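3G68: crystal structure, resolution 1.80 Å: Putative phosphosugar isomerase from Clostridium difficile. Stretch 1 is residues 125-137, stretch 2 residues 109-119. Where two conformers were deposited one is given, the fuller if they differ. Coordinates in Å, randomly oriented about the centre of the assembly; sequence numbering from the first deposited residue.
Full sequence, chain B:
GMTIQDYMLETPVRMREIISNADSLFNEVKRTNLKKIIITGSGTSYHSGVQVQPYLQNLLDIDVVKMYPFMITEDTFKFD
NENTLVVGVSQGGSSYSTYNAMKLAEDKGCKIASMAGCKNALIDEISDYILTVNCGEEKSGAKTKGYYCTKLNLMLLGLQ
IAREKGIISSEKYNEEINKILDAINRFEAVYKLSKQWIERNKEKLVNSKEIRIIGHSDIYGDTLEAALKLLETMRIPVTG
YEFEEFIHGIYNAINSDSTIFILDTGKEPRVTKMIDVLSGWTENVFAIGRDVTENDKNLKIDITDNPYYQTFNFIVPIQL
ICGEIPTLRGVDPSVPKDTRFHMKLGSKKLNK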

# COMPACT_ATOMS: atom_id res chain seq x y z
N GLU B 125 45.96 42.42 -6.40
CA GLU B 125 46.27 43.85 -6.63
C GLU B 125 46.52 44.22 -8.08
O GLU B 125 46.17 45.32 -8.49
CB GLU B 125 47.50 44.27 -5.83
CG GLU B 125 47.29 44.27 -4.33
CD GLU B 125 48.52 44.66 -3.56
OE1 GLU B 125 49.47 45.26 -4.13
OE2 GLU B 125 48.54 44.37 -2.34
N ILE B 126 47.15 43.32 -8.83
CA ILE B 126 47.44 43.58 -10.24
C ILE B 126 46.58 42.74 -11.17
O ILE B 126 46.90 42.61 -12.35
CB ILE B 126 48.95 43.34 -10.57
CG1 ILE B 126 49.38 41.87 -10.32
CG2 ILE B 126 49.82 44.30 -9.75
CD1 ILE B 126 50.84 41.58 -10.68
N SER B 127 45.48 42.21 -10.65
CA SER B 127 44.60 41.32 -11.41
C SER B 127 43.36 42.03 -11.94
O SER B 127 42.72 42.81 -11.23
CB SER B 127 44.19 40.15 -10.52
OG SER B 127 45.34 39.49 -10.02
N ASP B 128 43.02 41.72 -13.19
CA ASP B 128 41.82 42.22 -13.83
C ASP B 128 40.66 41.34 -13.35
O ASP B 128 39.55 41.85 -13.19
CB ASP B 128 41.98 42.16 -15.36
CG ASP B 128 43.14 43.05 -15.85
OD1 ASP B 128 43.11 44.27 -15.55
OD2 ASP B 128 44.08 42.55 -16.50
N TYR B 129 40.92 40.05 -13.10
CA TYR B 129 39.89 39.07 -12.68
C TYR B 129 40.31 38.30 -11.44
O TYR B 129 41.26 37.52 -11.50
CB TYR B 129 39.63 38.07 -13.82
CG TYR B 129 39.50 38.79 -15.11
CD1 TYR B 129 38.35 39.54 -15.38
CD2 TYR B 129 40.53 38.78 -16.04
CE1 TYR B 129 38.23 40.25 -16.56
CE2 TYR B 129 40.42 39.48 -17.23
CZ TYR B 129 39.27 40.21 -17.48
OH TYR B 129 39.16 40.91 -18.65
N ILE B 130 39.62 38.54 -10.32
CA ILE B 130 39.95 37.91 -9.05
C ILE B 130 39.11 36.65 -8.98
O ILE B 130 37.94 36.71 -8.59
CB ILE B 130 39.68 38.87 -7.88
CG1 ILE B 130 40.59 40.10 -8.00
CG2 ILE B 130 39.92 38.19 -6.54
CD1 ILE B 130 40.28 41.19 -6.98
N LEU B 131 39.71 35.53 -9.39
CA LEU B 131 39.03 34.23 -9.47
C LEU B 131 39.41 33.37 -8.26
O LEU B 131 39.98 32.28 -8.40
CB LEU B 131 39.42 33.55 -10.79
CG LEU B 131 39.23 34.32 -12.08
CD1 LEU B 131 39.73 33.49 -13.25
CD2 LEU B 131 37.74 34.69 -12.28
N THR B 132 39.10 33.92 -7.09
CA THR B 132 39.39 33.35 -5.79
C THR B 132 38.96 31.88 -5.68
O THR B 132 37.86 31.52 -6.09
CB THR B 132 38.67 34.15 -4.69
OG1 THR B 132 38.90 35.56 -4.91
CG2 THR B 132 39.17 33.74 -3.30
N VAL B 133 39.87 31.05 -5.18
CA VAL B 133 39.59 29.65 -4.92
C VAL B 133 38.96 29.68 -3.54
O VAL B 133 39.65 29.86 -2.54
CB VAL B 133 40.86 28.77 -4.96
CG1 VAL B 133 40.50 27.31 -4.62
CG2 VAL B 133 41.53 28.87 -6.30
N ASN B 134 37.64 29.49 -3.45
CA ASN B 134 36.93 29.59 -2.17
C ASN B 134 36.92 28.31 -1.37
O ASN B 134 35.85 27.77 -1.09
CB ASN B 134 35.50 30.11 -2.43
CG ASN B 134 35.50 31.51 -2.99
OD1 ASN B 134 34.91 31.77 -4.05
ND2 ASN B 134 36.20 32.41 -2.31
N CYS B 135 38.11 27.84 -1.00
CA CYS B 135 38.29 26.60 -0.24
C CYS B 135 38.36 26.81 1.29
O CYS B 135 38.38 25.83 2.06
CB CYS B 135 39.55 25.89 -0.74
SG CYS B 135 41.01 26.89 -0.52
N GLY B 136 38.39 28.06 1.73
CA GLY B 136 38.50 28.39 3.16
C GLY B 136 39.97 28.35 3.55
O GLY B 136 40.83 27.93 2.76
N GLU B 137 40.27 28.76 4.78
CA GLU B 137 41.65 28.77 5.24
C GLU B 137 42.21 27.36 5.42
O GLU B 137 41.50 26.43 5.81
CB GLU B 137 41.85 29.62 6.49
CG GLU B 137 41.33 29.14 7.84
CD GLU B 137 41.77 30.11 9.00
OE1 GLU B 137 42.98 30.37 9.14
OE2 GLU B 137 40.89 30.60 9.75
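Stretch 2 109-119: GCKIASMAGCK

Stretch 2 is extended from Lys111 through Met115 and runs parallel to stretch 1; at Gly117 the backbone is no longer extended. Stretch 1 is regular strand only at Tyr129 and Ile130; the rest is loop or turn. Register is set by two parallel bridges, Tyr129 with Ala113 and Ile130 with Ser114. Gly109 lies out of reach of stretch 1 and has a positive phi.

The hydrogen bonds climb the pair in order. Ile112 O accepts from Asp128 N at 2.8 Å and from Tyr129 N at 3.1 Å. Ser114 N then donates to Tyr129 O at 3.0 Å, and Leu131 N donates to Ser114 O at 2.9 Å. Beyond the bridges, Val133 N donates to Ala116 O at 2.8 Å, so the backbones stay paired where stretch 1 is no longer strand. A CA-H...O contact follows, with Gly117 CA 3.5 Å from Val133 O. Further on, water takes over: one molecule donates to both Gly117 O and Gly136 O, and a second joins Gly136 N to Gly117 O.

One side chain joins the backbone ladder. Asp128 OD2 accepts from Ile112 N at 3.0 Å, so Ile112 is bound through both its N and its O to the same residue.

Tyr129 and Ala113 point to one face of the sheet, with Tyr129 CB 4.1 Å from Ala113 CB. Lys111 CB and Ala113 CB lie at the edge of the tyrosine ring. Leu131 CD1 packs 4.0 Å from Ala113 CB and 3.8 Å from Met115 CE; residue 115 is selenomethionine. Val133 CG2 continues the apolar contact, 4.0 Å from Met115 CB. Ile130 and Ser114 point to the other face. There Ser127 OG lies 3.1 Å from Ser114 CB. Thr132 CG2 approaches Ala116 O at 3.4 Å, while Thr132 OG1 donates to a water that in turn donates to Cys118 O.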

# COMPACT_ATOMS: atom_id res chain seq x y z
N GLY B 109 50.95 43.94 -22.22
CA GLY B 109 49.56 43.96 -22.69
C GLY B 109 48.70 42.73 -22.47
O GLY B 109 47.67 42.59 -23.12
N CYS B 110 49.11 41.84 -21.56
CA CYS B 110 48.30 40.66 -21.22
C CYS B 110 47.20 41.00 -20.20
O CYS B 110 47.33 41.93 -19.39
CB CYS B 110 49.16 39.54 -20.61
SG CYS B 110 50.43 38.84 -21.68
N LYS B 111 46.15 40.20 -20.23
CA LYS B 111 45.08 40.26 -19.23
C LYS B 111 45.54 39.40 -18.05
O LYS B 111 46.21 38.38 -18.25
CB LYS B 111 43.78 39.76 -19.84
CG LYS B 111 43.26 40.69 -20.91
CD LYS B 111 42.12 40.12 -21.68
CE LYS B 111 41.52 41.16 -22.61
NZ LYS B 111 40.28 40.65 -23.29
N ILE B 112 45.25 39.84 -16.82
CA ILE B 112 45.72 39.16 -15.62
C ILE B 112 44.57 38.63 -14.77
O ILE B 112 43.59 39.35 -14.49
CB ILE B 112 46.56 40.11 -14.74
CG1 ILE B 112 47.69 40.77 -15.55
CG2 ILE B 112 47.14 39.37 -13.53
CD1 ILE B 112 48.70 39.81 -16.22
N ALA B 113 44.68 37.37 -14.38
CA ALA B 113 43.72 36.74 -13.49
C ALA B 113 44.49 36.15 -12.31
O ALA B 113 45.65 35.72 -12.49
CB ALA B 113 42.94 35.67 -14.22
N SER B 114 43.87 36.16 -11.13
CA SER B 114 44.46 35.59 -9.93
C SER B 114 43.61 34.43 -9.38
O SER B 114 42.39 34.41 -9.52
CB SER B 114 44.65 36.66 -8.84
OG SER B 114 43.44 37.35 -8.52
N MSE B 115 44.29 33.44 -8.79
CA MSE B 115 43.63 32.34 -8.10
C MSE B 115 44.34 32.11 -6.78
O MSE B 115 45.29 31.31 -6.67
CB MSE B 115 43.60 31.07 -8.96
CG MSE B 115 42.75 31.22 -10.20
SE MSE B 115 42.28 29.45 -10.92
CE MSE B 115 40.98 30.03 -12.40
N ALA B 116 43.93 32.89 -5.79
CA ALA B 116 44.43 32.77 -4.44
C ALA B 116 43.35 32.10 -3.58
O ALA B 116 42.15 32.15 -3.92
CB ALA B 116 44.79 34.15 -3.89
N GLY B 117 43.79 31.51 -2.47
CA GLY B 117 42.90 30.81 -1.54
C GLY B 117 42.42 31.63 -0.37
O GLY B 117 41.96 31.09 0.63
N CYS B 118 42.54 32.95 -0.51
CA CYS B 118 42.11 33.91 0.50
C CYS B 118 41.63 35.16 -0.22
O CYS B 118 42.02 35.41 -1.37
CB CYS B 118 43.27 34.29 1.41
SG CYS B 118 44.69 35.02 0.52
N LYS B 119 40.78 35.92 0.45
CA LYS B 119 40.34 37.22 -0.02
C LYS B 119 41.49 38.21 0.23
O LYS B 119 42.33 37.99 1.10
CB LYS B 119 39.07 37.68 0.71
CG LYS B 119 37.84 36.84 0.44
O HOH W 1 43.25 28.59 1.57
O HOH W 2 38.75 30.84 0.77
O HOH W 3 41.16 36.38 -3.83